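Local coordinates for protein beta-agarase D (Zobellia galactanivorans, PDB 4ASM) that hydrolyses the beta-1,4-galactosidic linkages of agarose at random within the chain, retaining the anomeric configuration, as a secreted glycoside hydrolase of family 16, at residues A[8-13]-A[25-30]; A[29-34]-A[125-130]. All blocks are in the same frame, centred on the assembly; numbering follows the deposited sequence.

Contact 1: A[8-13]-A[25-30]; sequences YDWDNV and WKLQTA. With CA (calcium ion), chain B.
This is an apolar contact with a water beside it, made where the N-terminal loop 8-13 lies against strand 24-27 and the residues after it in the GH16 catalytic domain. L27 carries it, reaching two aromatic rings with its two methyls. CD2 of L27 goes mainly to Y8, at CE2 (3.6 Å) and CZ, approaching obliquely, and also nears CZ2 of W10; CD1 of L27 lies 3.9 Å from CZ2 of W10 and almost as near NE1. With CG anti to the backbone N (chi1 -177°), the leucine is extended toward the loop. Beyond it, the OH of Y8 bonds water 1 at 2.7 Å, and that water continues weakly to OG1 of T29.

The loop is held in shape by its own bonds. Y8 opens a type I turn that closes from D11 N to Y8 O, and in return Y8 N gives a nearly straight bond (2.8 Å, 165°) to OD2 of D11, which it meets from above the carboxylate plane. CB of Y8 sits over one face of the W10 indole, 3.3 Å above its plane and toward its margin. R357 and Y359 of strand 350-362 pack on W10 as well. Next to it, D9 binds the calcium ion through OD2. Van der Waals fit, rather than direct polar bonding, therefore joins the two segments, and the turn bonds and the D9-calcium bond probably fix how the loop presents its two rings.

Contact 2: A[29-34]-A[125-130]; sequences TAASDD and NKTRVK. With CA (calcium ion), chain B.
The flat group that meets the other segment is the carboxamide of N125, which lies beside the backbone carbonyl of A31, its nearest atom 2.8 Å from A31 O. W56 and I321, from two neighbouring strands, also pack against this side chain. The setting is the beta-sandwich (jelly-roll) fold of family GH16: N125 ends strand 112-125, and the loop that follows it lies against the turn-like stretch after strand 24-27. N125 reaches across because its CG stands anti to the backbone N (chi1 -162°). A leucine in its place would probably leave the carbonyl of A31, a buried residue, facing hydrocarbon, without the polar group that now lies beside it.

The two backbones come close at A31 and T127, whose CA atoms are 5.2 Å apart. There the packing is between small groups: CB of A31 lies 3.9 Å from T127 CB and as far from T127 CG2, while CB of A30 touches OG1 of the same threonine. V358 of strand 350-362 packs against both A31 and V129, tying the two loops to that strand. K55 adds a polar link: its NZ bonds the carbonyls of A30 and S32, and its backbone pairs with K126.

T127 carries OG1 beside its own backbone N (chi1 -55°), and this brings the hydroxyl to the bridging water 3. T127 OG1 donates to that water at 2.7 Å, and the water in turn donates to A30 O, also at 2.7 Å.

In the fold
The two contacts are consecutive along the chain, share T29 and A30, and have centres 11 Å apart. They meet directly: D9 N probably hydrogen-bonds D34 OD2 at 2.9 Å, CH2 of W10 packs on CB of S32 (3.6 Å), and L27 CD1 lies 3.4 Å from S32 OG. D34 O joins D9 on the same calcium ion, 2.4 Å from the metal, so one residue from each contact's segments binds it, with water 2 and ligands from N36, G89 and D354. G89 also belongs to the probable substrate-binding stretch, inferred by similarity; the W10 side chain of contact 1 stands about 11 Å from G89, and the side chain of N125 in contact 2 about 11 Å from that of V86.

Contact 1: A[8-13]-A[25-30]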
ATOM      1  N   TYR A   8     -17.932   5.462 -16.841  1.00 15.12           N
ATOM      2  CA  TYR A   8     -16.679   5.539 -16.085  1.00 13.48           C
ATOM      3  C   TYR A   8     -15.581   4.843 -16.855  1.00 12.56           C
ATOM      4  O   TYR A   8     -15.861   3.932 -17.643  1.00 12.17           O
ATOM      5  CB  TYR A   8     -16.816   4.836 -14.745  1.00 13.33           C
ATOM      6  CG  TYR A   8     -17.915   5.356 -13.856  1.00 14.02           C
ATOM      7  CD1 TYR A   8     -17.735   6.505 -13.105  1.00 13.43           C
ATOM      8  CD2 TYR A   8     -19.126   4.677 -13.753  1.00 13.46           C
ATOM      9  CE1 TYR A   8     -18.739   6.973 -12.276  1.00 14.49           C
ATOM     10  CE2 TYR A   8     -20.142   5.141 -12.925  1.00 14.22           C
ATOM     11  CZ  TYR A   8     -19.929   6.285 -12.190  1.00 14.29           C
ATOM     12  OH  TYR A   8     -20.937   6.766 -11.379  1.00 18.22           O
ATOM     13  N   ASP A   9     -14.334   5.241 -16.589  1.00 11.19           N
ATOM     14  CA  ASP A   9     -13.172   4.643 -17.257  1.00 11.09           C
ATOM     15  C   ASP A   9     -13.106   3.129 -17.139  1.00 10.96           C
ATOM     16  O   ASP A   9     -12.549   2.463 -18.033  1.00 11.60           O
ATOM     17  CB  ASP A   9     -11.868   5.212 -16.689  1.00 11.08           C
ATOM     18  CG  ASP A   9     -11.603   6.643 -17.114  1.00 13.27           C
ATOM     19  OD1 ASP A   9     -12.261   7.149 -18.057  1.00 13.37           O
ATOM     20  OD2 ASP A   9     -10.697   7.271 -16.526  1.00 14.12           O
ATOM     21  N   TRP A  10     -13.638   2.599 -16.040  1.00  9.93           N
ATOM     22  CA  TRP A  10     -13.541   1.179 -15.718  1.00  9.78           C
ATOM     23  C   TRP A  10     -14.741   0.391 -16.215  1.00 10.69           C
ATOM     24  O   TRP A  10     -14.881  -0.791 -15.910  1.00 10.38           O
ATOM     25  CB  TRP A  10     -13.419   0.967 -14.199  1.00  9.47           C
ATOM     26  CG  TRP A  10     -14.521   1.634 -13.416  1.00  8.26           C
ATOM     27  CD1 TRP A  10     -15.832   1.234 -13.320  1.00  9.60           C
ATOM     28  CD2 TRP A  10     -14.408   2.835 -12.644  1.00  7.31           C
ATOM     29  NE1 TRP A  10     -16.530   2.103 -12.518  1.00  8.61           N
ATOM     30  CE2 TRP A  10     -15.688   3.102 -12.101  1.00  6.20           C
ATOM     31  CE3 TRP A  10     -13.342   3.702 -12.333  1.00  7.45           C
ATOM     32  CZ2 TRP A  10     -15.931   4.194 -11.261  1.00  7.91           C
ATOM     33  CZ3 TRP A  10     -13.602   4.807 -11.514  1.00  8.81           C
ATOM     34  CH2 TRP A  10     -14.884   5.040 -10.998  1.00  8.74           C
ATOM     35  N   ASP A  11     -15.650   1.036 -16.951  1.00 11.43           N
ATOM     36  CA  ASP A  11     -16.887   0.353 -17.314  1.00 12.95           C
ATOM     37  C   ASP A  11     -16.645  -0.991 -18.016  1.00 12.63           C
ATOM     38  O   ASP A  11     -17.369  -1.944 -17.768  1.00 13.63           O
ATOM     39  CB  ASP A  11     -17.760   1.243 -18.188  1.00 13.32           C
ATOM     40  CG  ASP A  11     -18.547   2.270 -17.390  1.00 16.25           C
ATOM     41  OD1 ASP A  11     -18.621   2.175 -16.147  1.00 17.89           O
ATOM     42  OD2 ASP A  11     -19.097   3.183 -18.033  1.00 19.49           O
ATOM     43  N   ASN A  12     -15.622  -1.038 -18.867  1.00 12.53           N
ATOM     44  CA  ASN A  12     -15.324  -2.233 -19.674  1.00 12.03           C
ATOM     45  C   ASN A  12     -14.437  -3.265 -18.974  1.00 11.33           C
ATOM     46  O   ASN A  12     -14.073  -4.289 -19.564  1.00 10.71           O
ATOM     47  CB  ASN A  12     -14.678  -1.828 -21.012  1.00 12.68           C
ATOM     48  CG  ASN A  12     -15.542  -0.857 -21.818  1.00 11.85           C
ATOM     49  OD1 ASN A  12     -16.775  -0.868 -21.724  1.00 12.25           O
ATOM     50  ND2 ASN A  12     -14.884  -0.015 -22.614  1.00 13.31           N
ATOM     51  N   VAL A  13     -14.094  -2.995 -17.717  1.00  9.90           N
ATOM     52  CA  VAL A  13     -13.087  -3.787 -17.017  1.00  9.79           C
ATOM     53  C   VAL A  13     -13.735  -4.714 -16.008  1.00  9.62           C
ATOM     54  O   VAL A  13     -14.345  -4.260 -15.041  1.00  9.43           O
ATOM     55  CB  VAL A  13     -12.099  -2.864 -16.273  1.00  8.85           C
ATOM     56  CG1 VAL A  13     -10.977  -3.688 -15.631  1.00  9.88           C
ATOM     57  CG2 VAL A  13     -11.529  -1.778 -17.199  1.00  9.97           C
ATOM     58  N   TRP A  25     -21.584  -7.006  -7.391  1.00 14.92           N
ATOM     59  CA  TRP A  25     -20.823  -5.857  -6.897  1.00 13.76           C
ATOM     60  C   TRP A  25     -21.577  -4.565  -7.148  1.00 13.61           C
ATOM     61  O   TRP A  25     -22.011  -4.307  -8.272  1.00 14.24           O
ATOM     62  CB  TRP A  25     -19.478  -5.777  -7.605  1.00 12.88           C
ATOM     63  CG  TRP A  25     -18.553  -6.879  -7.257  1.00 12.17           C
ATOM     64  CD1 TRP A  25     -18.196  -7.927  -8.053  1.00 12.39           C
ATOM     65  CD2 TRP A  25     -17.867  -7.063  -6.014  1.00 11.90           C
ATOM     66  NE1 TRP A  25     -17.316  -8.750  -7.387  1.00 11.69           N
ATOM     67  CE2 TRP A  25     -17.099  -8.244  -6.129  1.00 11.64           C
ATOM     68  CE3 TRP A  25     -17.828  -6.342  -4.812  1.00 10.58           C
ATOM     69  CZ2 TRP A  25     -16.300  -8.727  -5.085  1.00 11.04           C
ATOM     70  CZ3 TRP A  25     -17.038  -6.816  -3.770  1.00 10.97           C
ATOM     71  CH2 TRP A  25     -16.264  -7.995  -3.922  1.00 12.62           C
ATOM     72  N   LYS A  26     -21.723  -3.767  -6.097  1.00 13.13           N
ATOM     73  CA  LYS A  26     -22.326  -2.444  -6.210  1.00 12.29           C
ATOM     74  C   LYS A  26     -21.269  -1.348  -6.120  1.00 11.60           C
ATOM     75  O   LYS A  26     -20.543  -1.263  -5.129  1.00 11.45           O
ATOM     76  CB  LYS A  26     -23.371  -2.241  -5.106  1.00 13.49           C
ATOM     77  CG  LYS A  26     -24.231  -1.009  -5.311  1.00 14.98           C
ATOM     78  CD  LYS A  26     -25.101  -0.782  -4.094  1.00 19.89           C
ATOM     79  CE  LYS A  26     -25.808   0.570  -4.133  1.00 23.50           C
ATOM     80  NZ  LYS A  26     -26.546   0.823  -2.850  1.00 27.20           N
ATOM     81  N   LEU A  27     -21.206  -0.505  -7.147  1.00 10.58           N
ATOM     82  CA  LEU A  27     -20.265   0.604  -7.172  1.00 11.13           C
ATOM     83  C   LEU A  27     -20.555   1.592  -6.053  1.00 11.06           C
ATOM     84  O   LEU A  27     -21.703   2.026  -5.872  1.00 11.74           O
ATOM     85  CB  LEU A  27     -20.301   1.323  -8.520  1.00 11.61           C
ATOM     86  CG  LEU A  27     -19.288   2.466  -8.644  1.00 11.02           C
ATOM     87  CD1 LEU A  27     -17.835   1.954  -8.699  1.00 11.83           C
ATOM     88  CD2 LEU A  27     -19.620   3.347  -9.851  1.00 12.18           C
ATOM     89  N   GLN A  28     -19.509   1.926  -5.300  1.00 10.48           N
ATOM     90  CA  GLN A  28     -19.573   2.959  -4.271  1.00 10.03           C
ATOM     91  C   GLN A  28     -19.211   4.271  -4.938  1.00 10.59           C
ATOM     92  O   GLN A  28     -18.046   4.585  -5.177  1.00 10.09           O
ATOM     93  CB  GLN A  28     -18.645   2.615  -3.109  1.00  9.87           C
ATOM     94  CG  GLN A  28     -18.915   1.239  -2.532  1.00 10.04           C
ATOM     95  CD  GLN A  28     -20.343   1.117  -1.986  1.00  9.62           C
ATOM     96  OE1 GLN A  28     -20.722   1.827  -1.047  1.00 10.97           O
ATOM     97  NE2 GLN A  28     -21.140   0.233  -2.583  1.00 12.42           N
ATOM     98  N   THR A  29     -20.246   5.008  -5.321  1.00 10.51           N
ATOM     99  CA  THR A  29     -20.120   6.151  -6.206  1.00 11.70           C
ATOM    100  C   THR A  29     -19.307   7.304  -5.599  1.00  9.98           C
ATOM    101  O   THR A  29     -18.424   7.857  -6.259  1.00  9.50           O
ATOM    102  CB  THR A  29     -21.548   6.583  -6.651  1.00 12.43           C
ATOM    103  OG1 THR A  29     -21.968   5.726  -7.734  1.00 16.28           O
ATOM    104  CG2 THR A  29     -21.602   8.008  -7.097  1.00 17.09           C
ATOM    105  N   ALA A  30     -19.553   7.624  -4.332  1.00  9.55           N
ATOM    106  CA  ALA A  30     -18.870   8.757  -3.711  1.00  8.90           C
ATOM    107  C   ALA A  30     -17.377   8.490  -3.534  1.00  8.79           C
ATOM    108  O   ALA A  30     -16.568   9.380  -3.710  1.00  9.16           O
ATOM    109  CB  ALA A  30     -19.504   9.117  -2.384  1.00  8.87           C
TER
HETATM  110 CA    CA B1359      -8.950   8.622 -15.844  1.00  8.99          CA
HETATM  111  O   HOH W   1     -23.292   5.541 -10.935  1.00 35.83           O
HETATM  112  O   HOH W   2      -8.436   8.958 -18.191  1.00 13.14           O

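Contact 2: A[29-34]-A[125-130]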
ATOM      1  N   THR A  29     -20.246   5.008  -5.321  1.00 10.51           N
ATOM      2  CA  THR A  29     -20.120   6.151  -6.206  1.00 11.70           C
ATOM      3  C   THR A  29     -19.307   7.304  -5.599  1.00  9.98           C
ATOM      4  O   THR A  29     -18.424   7.857  -6.259  1.00  9.50           O
ATOM      5  CB  THR A  29     -21.548   6.583  -6.651  1.00 12.43           C
ATOM      6  OG1 THR A  29     -21.968   5.726  -7.734  1.00 16.28           O
ATOM      7  CG2 THR A  29     -21.602   8.008  -7.097  1.00 17.09           C
ATOM      8  N   ALA A  30     -19.553   7.624  -4.332  1.00  9.55           N
ATOM      9  CA  ALA A  30     -18.870   8.757  -3.711  1.00  8.90           C
ATOM     10  C   ALA A  30     -17.377   8.490  -3.534  1.00  8.79           C
ATOM     11  O   ALA A  30     -16.568   9.380  -3.710  1.00  9.16           O
ATOM     12  CB  ALA A  30     -19.504   9.117  -2.384  1.00  8.87           C
ATOM     13  N   ALA A  31     -17.030   7.242  -3.202  1.00  8.74           N
ATOM     14  CA  ALA A  31     -15.617   6.882  -3.007  1.00  7.93           C
ATOM     15  C   ALA A  31     -14.819   6.797  -4.301  1.00  8.00           C
ATOM     16  O   ALA A  31     -13.623   7.097  -4.323  1.00  7.90           O
ATOM     17  CB  ALA A  31     -15.502   5.568  -2.265  1.00  7.63           C
ATOM     18  N   SER A  32     -15.479   6.348  -5.365  1.00  7.64           N
ATOM     19  CA  SER A  32     -14.784   6.059  -6.619  1.00  7.83           C
ATOM     20  C   SER A  32     -14.469   7.321  -7.408  1.00  7.87           C
ATOM     21  O   SER A  32     -15.172   8.323  -7.306  1.00  8.47           O
ATOM     22  CB  SER A  32     -15.608   5.079  -7.447  1.00  8.06           C
ATOM     23  OG  SER A  32     -15.834   3.899  -6.701  1.00  7.72           O
ATOM     24  N   ASP A  33     -13.411   7.270  -8.205  1.00  7.47           N
ATOM     25  CA  ASP A  33     -12.982   8.440  -8.950  1.00  7.52           C
ATOM     26  C   ASP A  33     -12.184   8.011 -10.186  1.00  8.10           C
ATOM     27  O   ASP A  33     -11.166   7.308 -10.062  1.00  7.94           O
ATOM     28  CB  ASP A  33     -12.112   9.340  -8.055  1.00  8.01           C
ATOM     29  CG  ASP A  33     -11.993  10.756  -8.579  1.00  8.12           C
ATOM     30  OD1 ASP A  33     -12.321  10.974  -9.779  1.00  9.17           O
ATOM     31  OD2 ASP A  33     -11.571  11.632  -7.803  1.00  6.43           O
ATOM     32  N   ASP A  34     -12.624   8.418 -11.374  1.00  8.08           N
ATOM     33  CA  ASP A  34     -11.804   8.192 -12.564  1.00  8.70           C
ATOM     34  C   ASP A  34     -10.971   9.396 -13.025  1.00  8.16           C
ATOM     35  O   ASP A  34     -10.386   9.367 -14.121  1.00  8.31           O
ATOM     36  CB  ASP A  34     -12.557   7.486 -13.726  1.00  8.66           C
ATOM     37  CG  ASP A  34     -13.758   8.255 -14.237  1.00 10.87           C
ATOM     38  OD1 ASP A  34     -14.047   9.359 -13.720  1.00 11.51           O
ATOM     39  OD2 ASP A  34     -14.420   7.710 -15.167  1.00 10.57           O
ATOM     40  N   ASN A 125      -9.067  10.016   0.784  1.00  5.38           N
ATOM     41  CA  ASN A 125     -10.441   9.989   0.282  1.00  5.82           C
ATOM     42  C   ASN A 125     -11.424  10.344   1.387  1.00  6.33           C
ATOM     43  O   ASN A 125     -11.223   9.976   2.557  1.00  7.15           O
ATOM     44  CB  ASN A 125     -10.724   8.595  -0.331  1.00  5.73           C
ATOM     45  CG  ASN A 125     -11.922   8.567  -1.260  1.00  6.53           C
ATOM     46  OD1 ASN A 125     -11.802   8.218  -2.452  1.00  8.42           O
ATOM     47  ND2 ASN A 125     -13.065   8.883  -0.736  1.00  4.22           N
ATOM     48  N   LYS A 126     -12.474  11.092   1.029  1.00  7.29           N
ATOM     49  CA  LYS A 126     -13.432  11.555   2.051  1.00  8.03           C
ATOM     50  C   LYS A 126     -14.443  10.479   2.453  1.00  8.20           C
ATOM     51  O   LYS A 126     -15.215  10.684   3.393  1.00  9.63           O
ATOM     52  CB  LYS A 126     -14.162  12.793   1.543  1.00  8.83           C
ATOM     53  CG  LYS A 126     -13.197  13.926   1.293  1.00 11.61           C
ATOM     54  CD  LYS A 126     -13.237  14.932   2.394  1.00 20.36           C
ATOM     55  CE  LYS A 126     -14.137  16.067   2.036  1.00 21.27           C
ATOM     56  NZ  LYS A 126     -14.190  17.004   3.183  1.00 20.82           N
ATOM     57  N   THR A 127     -14.441   9.355   1.737  1.00  7.64           N
ATOM     58  CA  THR A 127     -15.353   8.257   2.004  1.00  8.14           C
ATOM     59  C   THR A 127     -14.548   7.065   2.490  1.00  8.08           C
ATOM     60  O   THR A 127     -13.700   6.551   1.742  1.00  8.04           O
ATOM     61  CB  THR A 127     -16.161   7.874   0.750  1.00  7.87           C
ATOM     62  OG1 THR A 127     -16.833   9.044   0.261  1.00 10.18           O
ATOM     63  CG2 THR A 127     -17.193   6.772   1.088  1.00  9.46           C
ATOM     64  N   ARG A 128     -14.824   6.627   3.717  1.00  7.86           N
ATOM     65  CA  ARG A 128     -14.116   5.497   4.317  1.00  7.63           C
ATOM     66  C   ARG A 128     -14.632   4.167   3.803  1.00  7.56           C
ATOM     67  O   ARG A 128     -15.725   4.070   3.254  1.00  8.25           O
ATOM     68  CB  ARG A 128     -14.188   5.579   5.845  1.00  7.62           C
ATOM     69  CG  ARG A 128     -13.393   6.764   6.376  1.00  7.84           C
ATOM     70  CD  ARG A 128     -13.463   6.879   7.885  1.00  7.29           C
ATOM     71  NE  ARG A 128     -12.665   8.009   8.358  1.00  7.06           N
ATOM     72  CZ  ARG A 128     -12.999   8.758   9.406  1.00 10.12           C
ATOM     73  NH1 ARG A 128     -14.103   8.472  10.089  1.00 12.55           N
ATOM     74  NH2 ARG A 128     -12.227   9.764   9.791  1.00  9.34           N
ATOM     75  N   VAL A 129     -13.814   3.134   3.967  1.00  7.24           N
ATOM     76  CA  VAL A 129     -14.195   1.791   3.539  1.00  7.71           C
ATOM     77  C   VAL A 129     -14.087   0.793   4.688  1.00  7.73           C
ATOM     78  O   VAL A 129     -13.287   0.970   5.623  1.00  7.81           O
ATOM     79  CB  VAL A 129     -13.344   1.325   2.333  1.00  8.10           C
ATOM     80  CG1 VAL A 129     -13.446   2.316   1.164  1.00  9.54           C
ATOM     81  CG2 VAL A 129     -11.873   1.110   2.700  1.00  8.05           C
ATOM     82  N   LYS A 130     -14.888  -0.264   4.611  1.00  7.48           N
ATOM     83  CA  LYS A 130     -14.836  -1.345   5.599  1.00  7.60           C
ATOM     84  C   LYS A 130     -15.301  -2.635   4.930  1.00  7.53           C
ATOM     85  O   LYS A 130     -16.138  -2.603   4.017  1.00  7.56           O
ATOM     86  CB  LYS A 130     -15.730  -1.020   6.817  1.00  8.10           C
ATOM     87  CG  LYS A 130     -15.406  -1.905   8.051  1.00  9.63           C
ATOM     88  CD  LYS A 130     -16.254  -1.515   9.262  1.00 10.06           C
ATOM     89  CE  LYS A 130     -15.876  -2.348  10.471  1.00 14.44           C
ATOM     90  NZ  LYS A 130     -16.559  -1.816  11.688  1.00 16.71           N
TER
HETATM   91 CA    CA B1359      -8.950   8.622 -15.844  1.00  8.99          CA
HETATM   92  O   HOH W   3     -15.315  10.364  -1.525  1.00  7.82           O
HETATM   93  O   HOH W   2      -8.436   8.958 -18.191  1.00 13.14           O